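PDB 5MY5: ABC transporter periplasmic substrate-binding protein from Desulfovibrio alaskensis, which probably captures tungstate in the periplasm with high selectivity and delivers it to an ABC transporter for uptake into the cell. Local coordinates for residues M30-S35 and L57-V62; D106-G111 and L213-K218; V137-G142 and V170-G175. The protein carries 2 engineered substitutions. All coordinates share one frame; numbering follows the deposited sequence.

Contact 1. Residues M30-S35 and L57-V62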
ATOM      1  N   MET A  30      12.000  -3.885  13.539  1.00 16.26           N
ATOM      2  CA  MET A  30      11.304  -3.064  12.524  1.00 15.80           C
ATOM      3  C   MET A  30       9.854  -2.888  12.936  1.00 16.53           C
ATOM      4  O   MET A  30       9.252  -3.771  13.410  1.00 18.96           O
ATOM      5  CB  MET A  30      11.348  -3.736  11.170  1.00 16.90           C
ATOM      6  CG  MET A  30      10.382  -3.223  10.127  1.00 18.15           C
ATOM      7  SD  MET A  30      10.454  -4.117   8.545  1.00 18.21           S
ATOM      8  CE  MET A  30      11.982  -3.541   7.970  1.00 19.74           C
ATOM      9  N   ALA A  31       9.354  -1.705  12.618  1.00 16.41           N
ATOM     10  CA  ALA A  31       7.951  -1.496  12.594  1.00 17.13           C
ATOM     11  C   ALA A  31       7.508  -1.299  11.200  1.00 16.87           C
ATOM     12  O   ALA A  31       8.089  -0.513  10.430  1.00 16.20           O
ATOM     13  CB  ALA A  31       7.580  -0.271  13.407  1.00 19.20           C
ATOM     14  N   THR A  32       6.429  -2.001  10.839  1.00 15.75           N
ATOM     15  CA  THR A  32       5.802  -1.862   9.506  1.00 15.24           C
ATOM     16  C   THR A  32       4.273  -1.943   9.598  1.00 16.33           C
ATOM     17  O   THR A  32       3.773  -1.893  10.714  1.00 18.64           O
ATOM     18  CB  THR A  32       6.390  -2.935   8.610  1.00 15.55           C
ATOM     19  OG1 THR A  32       6.046  -2.728   7.220  1.00 16.33           O
ATOM     20  CG2 THR A  32       5.940  -4.357   8.961  1.00 17.16           C
ATOM     21  N   THR A  33       3.607  -2.011   8.477  1.00 17.10           N
ATOM     22  CA  THR A  33       2.150  -1.912   8.488  1.00 17.94           C
ATOM     23  C   THR A  33       1.471  -3.241   8.308  1.00 17.51           C
ATOM     24  O   THR A  33       2.040  -4.158   7.720  1.00 18.64           O
ATOM     25  CB  THR A  33       1.660  -0.968   7.430  1.00 17.22           C
ATOM     26  OG1 THR A  33       1.854  -1.485   6.095  1.00 18.06           O
ATOM     27  CG2 THR A  33       2.429   0.375   7.525  1.00 21.87           C
ATOM     28  N   THR A  34       0.205  -3.305   8.743  1.00 18.42           N
ATOM     29  CA  THR A  34      -0.617  -4.469   8.578  1.00 19.78           C
ATOM     30  C   THR A  34      -0.737  -4.854   7.119  1.00 17.94           C
ATOM     31  O   THR A  34      -0.545  -5.976   6.758  1.00 19.01           O
ATOM     32  CB  THR A  34      -1.990  -4.122   9.164  1.00 22.33           C
ATOM     33  OG1 THR A  34      -1.813  -3.733  10.527  1.00 25.38           O
ATOM     34  CG2 THR A  34      -2.984  -5.341   9.030  1.00 23.41           C
ATOM     35  N   SER A  35      -0.918  -3.890   6.230  1.00 18.72           N
ATOM     36  CA  SER A  35      -1.043  -4.206   4.843  1.00 20.16           C
ATOM     37  C   SER A  35       0.259  -4.831   4.334  1.00 19.28           C
ATOM     38  O   SER A  35       0.232  -5.793   3.512  1.00 21.55           O
ATOM     39  CB  SER A  35      -1.430  -3.017   3.930  1.00 20.59           C
ATOM     40  OG  SER A  35      -0.534  -1.968   4.058  1.00 29.22           O
ATOM     41  N   LEU A  57      15.968 -10.274  11.197  1.00 17.62           N
ATOM     42  CA  LEU A  57      14.953  -9.187  11.129  1.00 16.87           C
ATOM     43  C   LEU A  57      13.704  -9.655  11.818  1.00 18.47           C
ATOM     44  O   LEU A  57      13.122 -10.663  11.455  1.00 20.34           O
ATOM     45  CB  LEU A  57      14.614  -8.849   9.678  1.00 19.71           C
ATOM     46  CG  LEU A  57      13.543  -7.791   9.436  1.00 20.46           C
ATOM     47  CD1 LEU A  57      13.991  -6.392   9.855  1.00 21.78           C
ATOM     48  CD2 LEU A  57      13.053  -7.759   7.971  1.00 20.80           C
ATOM     49  N   ARG A  58      13.246  -8.857  12.788  1.00 16.32           N
ATOM     50  CA  ARG A  58      11.997  -9.078  13.506  1.00 17.89           C
ATOM     51  C   ARG A  58      11.130  -7.887  13.202  1.00 18.69           C
ATOM     52  O   ARG A  58      11.589  -6.748  13.256  1.00 20.74           O
ATOM     53  CB  ARG A  58      12.191  -9.280  14.983  1.00 20.71           C
ATOM     54  CG  ARG A  58      12.929 -10.543  15.365  1.00 22.39           C
ATOM     55  CD  ARG A  58      13.093 -10.609  16.873  1.00 25.71           C
ATOM     56  NE  ARG A  58      14.057 -11.647  17.266  1.00 28.95           N
ATOM     57  CZ  ARG A  58      14.625 -11.679  18.472  1.00 31.74           C
ATOM     58  NH1 ARG A  58      14.339 -10.771  19.413  1.00 37.29           N
ATOM     59  NH2 ARG A  58      15.552 -12.601  18.723  1.00 37.42           N
ATOM     60  N   TRP A  59       9.859  -8.112  12.954  1.00 18.16           N
ATOM     61  CA  TRP A  59       9.009  -6.978  12.658  1.00 18.39           C
ATOM     62  C   TRP A  59       7.691  -7.075  13.403  1.00 21.87           C
ATOM     63  O   TRP A  59       7.254  -8.140  13.690  1.00 24.48           O
ATOM     64  CB  TRP A  59       8.765  -6.762  11.172  1.00 19.15           C
ATOM     65  CG  TRP A  59       8.057  -7.812  10.428  1.00 18.76           C
ATOM     66  CD1 TRP A  59       6.727  -7.853  10.113  1.00 21.37           C
ATOM     67  CD2 TRP A  59       8.646  -8.983   9.887  1.00 20.22           C
ATOM     68  NE1 TRP A  59       6.455  -8.983   9.390  1.00 21.91           N
ATOM     69  CE2 TRP A  59       7.612  -9.704   9.242  1.00 22.30           C
ATOM     70  CE3 TRP A  59       9.964  -9.472   9.829  1.00 21.15           C
ATOM     71  CZ2 TRP A  59       7.838 -10.947   8.623  1.00 23.24           C
ATOM     72  CZ3 TRP A  59      10.189 -10.720   9.223  1.00 23.92           C
ATOM     73  CH2 TRP A  59       9.134 -11.420   8.591  1.00 23.07           C
ATOM     74  N   THR A  60       7.096  -5.946  13.703  1.00 18.87           N
ATOM     75  CA  THR A  60       5.753  -5.883  14.187  1.00 20.61           C
ATOM     76  C   THR A  60       4.977  -5.052  13.204  1.00 18.93           C
ATOM     77  O   THR A  60       5.466  -3.948  12.753  1.00 20.05           O
ATOM     78  CB  THR A  60       5.787  -5.176  15.532  1.00 21.12           C
ATOM     79  OG1 THR A  60       6.458  -6.087  16.442  1.00 29.92           O
ATOM     80  CG2 THR A  60       4.415  -4.943  16.091  1.00 24.06           C
ATOM     81  N   ALA A  61       3.782  -5.556  12.880  1.00 19.75           N
ATOM     82  CA  ALA A  61       2.888  -4.959  11.899  1.00 19.58           C
ATOM     83  C   ALA A  61       1.676  -4.338  12.544  1.00 21.72           C
ATOM     84  O   ALA A  61       0.892  -5.031  13.246  1.00 23.81           O
ATOM     85  CB  ALA A  61       2.472  -6.024  10.885  1.00 22.31           C
ATOM     86  N   VAL A  62       1.522  -3.031  12.343  1.00 19.96           N
ATOM     87  CA  VAL A  62       0.488  -2.199  13.014  1.00 20.68           C
ATOM     88  C   VAL A  62      -0.020  -1.201  12.036  1.00 21.16           C
ATOM     89  O   VAL A  62       0.412  -1.208  10.895  1.00 20.35           O
ATOM     90  CB  VAL A  62       1.114  -1.528  14.252  1.00 21.26           C
ATOM     91  CG1 VAL A  62       1.403  -2.565  15.311  1.00 24.34           C
ATOM     92  CG2 VAL A  62       2.375  -0.726  13.975  1.00 23.62           C
TER
HETATM   93  O   HOH W   1      -1.086  -6.554  11.722  1.00 41.99           O
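Met30 meets both Leu57 and Trp59, and this end of the strand pair is tightly packed. The Met30 chain runs out with CG anti to the backbone N, then bends at chi3 (-71°), which brings its methyl CE to 4.0 Å from Leu57 CD1. Nearer the backbone, Met30 CB lies 4.0 Å from Trp59 CB. The Trp59 ring leads away from the strand 30-33 to lie against Leu42, Asp43 and Ala46 of helix 41-53, and its NE1 is hydrogen-bonded to Asp37 OD1. Thr32 runs alongside Trp59, its methyl CG2 reaching ring atom CD1 obliquely at 3.8 Å, while its OG1 is held by Leu80 O of the next strand. Beneath these side chains the two backbones are joined by the hydrogen bonds of a parallel strand pair; the bond from Thr32 N to Thr60 O (2.9 Å) is almost straight at 174°. On the opposite face Ala31 packs on Ala67 of helix 64-72, while its partner Thr60 is exposed.

The far end is looser and wetter. Thr34 is exposed, and its N reaches Val62 O at 3.0 Å from above the carbonyl plane, with a bent N-H...O angle of 135°. A water bridges the chains here, donating to Ala61 O at 2.9 Å and lying 3.1 Å from Thr34 OG1. At this point the first strand gives way to helix 34-39, with Thr33 as the N-cap residue. Neighbouring parallel strands joined through the helices 34-39 and 41-53 form the beta-alpha-beta crossover on which the lobes of periplasmic binding proteins are built.

Contact 2. Residues D106-G111 and L213-K218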
ATOM      1  N   ASP A 106       0.437  -1.060  -5.781  1.00 19.77           N
ATOM      2  CA  ASP A 106      -0.498  -0.128  -6.357  1.00 18.94           C
ATOM      3  C   ASP A 106      -1.926  -0.464  -6.060  1.00 19.01           C
ATOM      4  O   ASP A 106      -2.283  -1.509  -5.619  1.00 18.74           O
ATOM      5  CB  ASP A 106      -0.268   0.067  -7.865  1.00 20.16           C
ATOM      6  CG  ASP A 106      -0.603  -1.166  -8.687  1.00 22.16           C
ATOM      7  OD1 ASP A 106      -0.693  -2.315  -8.184  1.00 21.56           O
ATOM      8  OD2 ASP A 106      -0.719  -1.014  -9.944  1.00 21.96           O
ATOM      9  N   PHE A 107      -2.764   0.524  -6.355  1.00 18.13           N
ATOM     10  CA  PHE A 107      -4.193   0.419  -6.264  1.00 16.26           C
ATOM     11  C   PHE A 107      -4.808   0.367  -7.649  1.00 14.43           C
ATOM     12  O   PHE A 107      -4.233   0.891  -8.528  1.00 19.38           O
ATOM     13  CB  PHE A 107      -4.772   1.634  -5.464  1.00 16.70           C
ATOM     14  CG  PHE A 107      -4.362   1.642  -4.001  1.00 17.07           C
ATOM     15  CD1 PHE A 107      -5.074   0.982  -3.095  1.00 16.99           C
ATOM     16  CD2 PHE A 107      -3.245   2.413  -3.619  1.00 18.72           C
ATOM     17  CE1 PHE A 107      -4.663   0.998  -1.710  1.00 18.88           C
ATOM     18  CE2 PHE A 107      -2.878   2.485  -2.272  1.00 19.48           C
ATOM     19  CZ  PHE A 107      -3.560   1.738  -1.369  1.00 18.91           C
ATOM     20  N   VAL A 108      -5.993  -0.178  -7.746  1.00 15.94           N
ATOM     21  CA  VAL A 108      -6.752  -0.298  -9.038  1.00 16.41           C
ATOM     22  C   VAL A 108      -8.213   0.023  -8.816  1.00 18.45           C
ATOM     23  O   VAL A 108      -8.753  -0.133  -7.696  1.00 17.02           O
ATOM     24  CB  VAL A 108      -6.539  -1.679  -9.674  1.00 17.68           C
ATOM     25  CG1 VAL A 108      -5.031  -1.949 -10.021  1.00 19.20           C
ATOM     26  CG2 VAL A 108      -7.050  -2.719  -8.839  1.00 17.86           C
ATOM     27  N   ILE A 109      -8.895   0.469  -9.882  1.00 18.36           N
ATOM     28  CA  ILE A 109     -10.369   0.543  -9.826  1.00 18.59           C
ATOM     29  C   ILE A 109     -10.940  -0.635 -10.572  1.00 17.52           C
ATOM     30  O   ILE A 109     -10.496  -0.893 -11.719  1.00 19.38           O
ATOM     31  CB  ILE A 109     -10.843   1.898 -10.378  1.00 20.43           C
ATOM     32  CG1 ILE A 109     -10.207   3.030  -9.511  1.00 22.07           C
ATOM     33  CG2 ILE A 109     -12.345   1.904 -10.410  1.00 19.72           C
ATOM     34  CD1 ILE A 109     -10.383   4.336 -10.154  1.00 24.64           C
ATOM     35  N   ILE A 110     -11.880  -1.303  -9.976  1.00 16.92           N
ATOM     36  CA  ILE A 110     -12.516  -2.528 -10.520  1.00 17.35           C
ATOM     37  C   ILE A 110     -13.978  -2.249 -10.686  1.00 20.40           C
ATOM     38  O   ILE A 110     -14.547  -1.312 -10.083  1.00 18.54           O
ATOM     39  CB  ILE A 110     -12.235  -3.768  -9.715  1.00 19.16           C
ATOM     40  CG1 ILE A 110     -12.994  -3.755  -8.383  1.00 15.40           C
ATOM     41  CG2 ILE A 110     -10.757  -3.893  -9.522  1.00 17.42           C
ATOM     42  CD1 ILE A 110     -12.804  -4.924  -7.488  1.00 15.79           C
ATOM     43  N   GLY A 111     -14.613  -3.026 -11.567  1.00 17.81           N
ATOM     44  CA  GLY A 111     -16.046  -2.888 -11.800  1.00 19.85           C
ATOM     45  C   GLY A 111     -16.547  -4.055 -12.618  1.00 24.41           C
ATOM     46  O   GLY A 111     -15.715  -4.918 -13.050  1.00 21.46           O
ATOM     47  N   LEU A 213     -10.385  -2.366 -14.245  1.00 20.24           N
ATOM     48  CA  LEU A 213     -10.753  -1.435 -15.308  1.00 19.85           C
ATOM     49  C   LEU A 213      -9.917  -0.210 -15.391  1.00 23.60           C
ATOM     50  O   LEU A 213      -9.785   0.368 -16.453  1.00 28.44           O
ATOM     51  CB  LEU A 213     -12.246  -1.130 -15.186  1.00 19.75           C
ATOM     52  CG  LEU A 213     -13.267  -2.215 -15.299  1.00 20.24           C
ATOM     53  CD1 LEU A 213     -14.705  -1.839 -14.973  1.00 23.19           C
ATOM     54  CD2 LEU A 213     -13.172  -2.790 -16.751  1.00 22.57           C
ATOM     55  N   VAL A 214      -9.282   0.237 -14.294  1.00 19.95           N
ATOM     56  CA  VAL A 214      -8.418   1.367 -14.353  1.00 20.00           C
ATOM     57  C   VAL A 214      -7.160   1.010 -13.533  1.00 22.91           C
ATOM     58  O   VAL A 214      -7.333   0.620 -12.402  1.00 21.75           O
ATOM     59  CB  VAL A 214      -9.105   2.609 -13.704  1.00 21.67           C
ATOM     60  CG1 VAL A 214      -8.220   3.810 -13.716  1.00 20.19           C
ATOM     61  CG2 VAL A 214     -10.477   2.871 -14.353  1.00 22.46           C
ATOM     62  N   GLU A 215      -5.965   1.172 -14.120  1.00 24.42           N
ATOM     63  CA  GLU A 215      -4.681   0.786 -13.479  1.00 22.77           C
ATOM     64  C   GLU A 215      -3.563   1.498 -14.174  1.00 27.65           C
ATOM     65  O   GLU A 215      -3.735   1.937 -15.337  1.00 25.25           O
ATOM     66  CB  GLU A 215      -4.502  -0.766 -13.494  1.00 25.76           C
ATOM     67  CG  GLU A 215      -4.215  -1.355 -14.902  1.00 28.11           C
ATOM     68  CD  GLU A 215      -4.000  -2.855 -14.905  1.00 31.91           C
ATOM     69  OE1 GLU A 215      -3.469  -3.425 -13.936  1.00 31.53           O
ATOM     70  OE2 GLU A 215      -4.386  -3.520 -15.894  1.00 33.32           O
ATOM     71  N   GLY A 216      -2.420   1.657 -13.527  1.00 24.02           N
ATOM     72  CA  GLY A 216      -1.212   2.174 -14.080  1.00 25.36           C
ATOM     73  C   GLY A 216      -0.941   3.602 -13.867  1.00 24.72           C
ATOM     74  O   GLY A 216       0.201   4.076 -13.974  1.00 28.81           O
ATOM     75  N   ASP A 217      -1.981   4.343 -13.467  1.00 25.36           N
ATOM     76  CA  ASP A 217      -1.838   5.724 -13.272  1.00 22.97           C
ATOM     77  C   ASP A 217      -0.868   6.002 -12.112  1.00 25.48           C
ATOM     78  O   ASP A 217      -0.985   5.339 -11.076  1.00 24.57           O
ATOM     79  CB  ASP A 217      -3.191   6.353 -12.930  1.00 24.99           C
ATOM     80  CG  ASP A 217      -4.259   5.976 -13.867  1.00 25.78           C
ATOM     81  OD1 ASP A 217      -4.715   4.814 -13.908  1.00 29.26           O
ATOM     82  OD2 ASP A 217      -4.715   6.952 -14.502  1.00 30.19           O
ATOM     83  N   LYS A 218       0.014   6.977 -12.214  1.00 27.35           N
ATOM     84  CA  LYS A 218       1.013   7.226 -11.140  1.00 29.14           C
ATOM     85  C   LYS A 218       0.358   7.561  -9.790  1.00 22.33           C
ATOM     86  O   LYS A 218       0.889   7.222  -8.722  1.00 24.01           O
ATOM     87  CB  LYS A 218       1.948   8.392 -11.543  1.00 36.32           C
ATOM     88  CG  LYS A 218       2.999   8.831 -10.513  1.00 42.40           C
ATOM     89  CD  LYS A 218       3.564  10.246 -10.738  1.00 52.11           C
ATOM     90  CE  LYS A 218       4.741  10.316 -11.700  1.00 58.01           C
ATOM     91  NZ  LYS A 218       5.872   9.383 -11.400  1.00 60.59           N
TER
HETATM   92  O   HOH W   2      -2.525   0.884 -10.777  1.00 20.42           O
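Ile109 and Val214 face each other directly, their side chains side by side and pointing the same way, with CB of Ile109 3.8 Å from CB of Val214. Ile109 CG1 stands beside the backbone N (chi1 -59°), and the chain runs on extended (chi2 168°), so that CD1 passes 4.1 Å from Val214 CB. One step along, Leu213 lays CD1 against the backbone of Gly111, 3.6 Å from its CA. In the other direction Val108 CG1 runs alongside Glu215 and touches its CB at 3.7 Å.

The backbone sets this pairing. Ile109 N donates to Val214 O, whereas Ile109 O is gripped twice, by Leu213 N at 2.9 Å and by Val214 N at 3.1 Å. Two consecutive residues thus oppose one, which makes a classic beta bulge in the antiparallel pair of strands 100-112 and 210-214; at Leu213 psi falls to -25°, outside the extended range, as at the first position of such a bulge. Beyond the bulge the chains part, and a single water spans the gap: it accepts from Gly216 N (2.9 Å) and donates to both Phe107 O and Asp106 OD2.

Further out, Arg194 makes salt bridges to Asp106 OD1 and Glu215 OE1. It would offset the like charges of these acids, whose nearer oxygens, Asp106 OD2 and Glu215 OE1, are 5.4 Å apart. The face bearing Ile109 and Val214 is roofed by helix 124-133, with Leu128 over Ile109 and both Val124 and Ala127 over Val214.

Contact 3. Residues V137-G142 and V170-G175; sequences VFVSRG and VQTGQG
Bends at chi2 (-78°) and chi3 (-66°) curl the Arg141 chain back over the 170-175 segment, where NE donates to Gln174 O at 2.9 Å, on a carbonyl lone pair. Gly175 C sits over one face of the guanidinium, offset toward its rim, and NH2 is salt-bridged to Asp143. The residues form the parallel strand pair of a beta-alpha-beta unit, strand 138-140, helix 146-155 and strand 169-171, together with the turns that follow both strands. Each turn is an ST turn: Ser140 OG accepts from Gly142 N, and Thr172 OG1, which also bonds Thr179 OG1, accepts from Gln174 N at 3.0 Å. In the strands themselves, nearly straight bonds run from Val170 N to Phe138 O (2.8 Å), Ser140 N to Val170 O (2.7 Å) and Thr172 N to Ser140 O. Packing is tight where Val139 and Thr172 cross at about a right angle, Val139 CG1 and Thr172 CG2 only 3.4 Å apart. On the other face Ser140 OG is held by Glu151 of helix 146-155. There a water accepts from Gln171 NE2 at 2.8 Å and donates weakly to Ser140 OG at 3.4 Å.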
ATOM      1  N   VAL A 137     -22.771   3.375  -9.455  1.00 18.45           N
ATOM      2  CA  VAL A 137     -22.497   2.950  -8.083  1.00 18.48           C
ATOM      3  C   VAL A 137     -21.020   2.883  -7.871  1.00 15.20           C
ATOM      4  O   VAL A 137     -20.300   2.294  -8.684  1.00 19.37           O
ATOM      5  CB  VAL A 137     -23.101   1.611  -7.716  1.00 19.24           C
ATOM      6  CG1 VAL A 137     -22.615   1.140  -6.337  1.00 19.53           C
ATOM      7  CG2 VAL A 137     -24.632   1.702  -7.694  1.00 19.79           C
ATOM      8  N   PHE A 138     -20.567   3.500  -6.813  1.00 15.89           N
ATOM      9  CA  PHE A 138     -19.118   3.523  -6.437  1.00 15.37           C
ATOM     10  C   PHE A 138     -19.081   3.201  -4.931  1.00 17.93           C
ATOM     11  O   PHE A 138     -19.736   3.883  -4.110  1.00 17.23           O
ATOM     12  CB  PHE A 138     -18.435   4.843  -6.672  1.00 17.46           C
ATOM     13  CG  PHE A 138     -16.956   4.786  -6.379  1.00 17.19           C
ATOM     14  CD1 PHE A 138     -16.507   4.930  -5.057  1.00 16.95           C
ATOM     15  CD2 PHE A 138     -15.991   4.460  -7.362  1.00 17.22           C
ATOM     16  CE1 PHE A 138     -15.172   4.821  -4.734  1.00 18.32           C
ATOM     17  CE2 PHE A 138     -14.661   4.343  -7.036  1.00 17.73           C
ATOM     18  CZ  PHE A 138     -14.246   4.505  -5.766  1.00 17.01           C
ATOM     19  N   VAL A 139     -18.278   2.220  -4.550  1.00 15.80           N
ATOM     20  CA  VAL A 139     -18.237   1.742  -3.196  1.00 15.73           C
ATOM     21  C   VAL A 139     -16.925   2.105  -2.508  1.00 16.95           C
ATOM     22  O   VAL A 139     -15.840   1.731  -2.917  1.00 17.16           O
ATOM     23  CB  VAL A 139     -18.443   0.215  -3.131  1.00 16.63           C
ATOM     24  CG1 VAL A 139     -18.619  -0.195  -1.739  1.00 16.33           C
ATOM     25  CG2 VAL A 139     -19.630  -0.257  -3.964  1.00 18.36           C
ATOM     26  N   SER A 140     -17.046   2.929  -1.467  1.00 16.69           N
ATOM     27  CA  SER A 140     -15.964   3.359  -0.573  1.00 17.06           C
ATOM     28  C   SER A 140     -15.862   2.431   0.666  1.00 16.32           C
ATOM     29  O   SER A 140     -16.943   2.068   1.220  1.00 17.08           O
ATOM     30  CB  SER A 140     -16.253   4.829  -0.061  1.00 16.74           C
ATOM     31  OG  SER A 140     -15.324   5.319   0.824  1.00 16.68           O
ATOM     32  N   ARG A 141     -14.661   2.246   1.146  1.00 16.50           N
ATOM     33  CA  ARG A 141     -14.413   1.602   2.453  1.00 18.60           C
ATOM     34  C   ARG A 141     -15.147   2.367   3.597  1.00 19.14           C
ATOM     35  O   ARG A 141     -15.654   1.714   4.516  1.00 20.32           O
ATOM     36  CB  ARG A 141     -12.950   1.541   2.750  1.00 17.51           C
ATOM     37  CG  ARG A 141     -12.105   0.636   1.839  1.00 20.48           C
ATOM     38  CD  ARG A 141     -12.269  -0.805   2.222  1.00 21.39           C
ATOM     39  NE  ARG A 141     -11.701  -1.014   3.562  1.00 19.76           N
ATOM     40  CZ  ARG A 141     -10.453  -1.232   3.859  1.00 19.38           C
ATOM     41  NH1 ARG A 141      -9.498  -1.415   2.959  1.00 21.37           N
ATOM     42  NH2 ARG A 141     -10.109  -1.340   5.148  1.00 20.78           N
ATOM     43  N   GLY A 142     -15.202   3.716   3.539  1.00 18.55           N
ATOM     44  CA  GLY A 142     -15.812   4.533   4.632  1.00 18.72           C
ATOM     45  C   GLY A 142     -15.340   4.204   6.045  1.00 22.76           C
ATOM     46  O   GLY A 142     -16.120   4.338   6.952  1.00 24.91           O
ATOM     47  N   VAL A 170     -21.498   4.713  -2.092  1.00 17.25           N
ATOM     48  CA  VAL A 170     -21.785   3.763  -0.969  1.00 18.60           C
ATOM     49  C   VAL A 170     -20.564   3.741  -0.073  1.00 18.49           C
ATOM     50  O   VAL A 170     -19.426   3.608  -0.519  1.00 19.21           O
ATOM     51  CB  VAL A 170     -22.067   2.373  -1.570  1.00 20.65           C
ATOM     52  CG1 VAL A 170     -22.224   1.370  -0.428  1.00 19.61           C
ATOM     53  CG2 VAL A 170     -23.248   2.349  -2.499  1.00 20.13           C
ATOM     54  N   GLN A 171     -20.756   3.883   1.227  1.00 18.19           N
ATOM     55  CA  GLN A 171     -19.691   3.803   2.237  1.00 19.55           C
ATOM     56  C   GLN A 171     -19.980   2.574   3.135  1.00 21.29           C
ATOM     57  O   GLN A 171     -20.982   2.524   3.830  1.00 22.73           O
ATOM     58  CB  GLN A 171     -19.644   5.062   3.080  1.00 19.09           C
ATOM     59  CG  GLN A 171     -19.289   6.286   2.248  1.00 21.44           C
ATOM     60  CD  GLN A 171     -19.218   7.584   3.015  1.00 22.65           C
ATOM     61  OE1 GLN A 171     -20.250   8.018   3.448  1.00 30.53           O
ATOM     62  NE2 GLN A 171     -18.051   8.157   3.217  1.00 24.98           N
ATOM     63  N   THR A 172     -19.195   1.515   3.003  1.00 19.95           N
ATOM     64  CA  THR A 172     -19.509   0.279   3.705  1.00 19.02           C
ATOM     65  C   THR A 172     -19.233   0.327   5.205  1.00 21.31           C
ATOM     66  O   THR A 172     -19.857  -0.411   5.949  1.00 22.94           O
ATOM     67  CB  THR A 172     -18.721  -0.899   3.068  1.00 19.41           C
ATOM     68  OG1 THR A 172     -17.362  -0.694   3.250  1.00 20.16           O
ATOM     69  CG2 THR A 172     -19.093  -1.013   1.576  1.00 19.15           C
ATOM     70  N   GLY A 173     -18.193   1.021   5.577  1.00 20.13           N
ATOM     71  CA  GLY A 173     -17.633   0.955   6.887  1.00 21.76           C
ATOM     72  C   GLY A 173     -16.959  -0.378   7.152  1.00 24.00           C
ATOM     73  O   GLY A 173     -16.687  -0.701   8.310  1.00 27.34           O
ATOM     74  N   GLN A 174     -16.543  -1.093   6.105  1.00 21.17           N
ATOM     75  CA  GLN A 174     -15.963  -2.453   6.244  1.00 18.38           C
ATOM     76  C   GLN A 174     -14.625  -2.575   5.580  1.00 19.43           C
ATOM     77  O   GLN A 174     -14.182  -1.641   4.913  1.00 18.87           O
ATOM     78  CB  GLN A 174     -16.912  -3.483   5.686  1.00 20.52           C
ATOM     79  CG  GLN A 174     -18.261  -3.548   6.376  1.00 21.29           C
ATOM     80  CD  GLN A 174     -19.217  -4.526   5.722  1.00 22.65           C
ATOM     81  OE1 GLN A 174     -19.867  -4.241   4.707  1.00 30.42           O
ATOM     82  NE2 GLN A 174     -19.340  -5.732   6.323  1.00 23.87           N
ATOM     83  N   GLY A 175     -13.922  -3.703   5.782  1.00 17.35           N
ATOM     84  CA  GLY A 175     -12.693  -3.969   5.158  1.00 18.42           C
ATOM     85  C   GLY A 175     -12.758  -4.231   3.676  1.00 15.73           C
ATOM     86  O   GLY A 175     -13.804  -4.170   3.010  1.00 17.55           O
TER
HETATM   87  O   HOH W   3     -15.629   8.491   1.864  1.00 21.70           O

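How the contacts relate
Along the chain contact 1 closes first, and contact 3 is then nested inside the long loop closed by contact 2. Contacts 2 and 3 are neighbours, their centres about 17 Å apart. Strand 189-193 links them, pairing with strand 100-112 on one side and with 138-140 on the other, while helix 124-133 packs on residues of both. Contact 1 lies on the opposite side of the chain's centre from contact 2, with about 26 Å between their centres, and connects to it through strands 78-81 and 221-228. This separation is consistent with the two-lobed architecture of periplasmic binding proteins, whose substrate sits in the cleft between lobes: contact 1 in one, contacts 2 and 3 in the other.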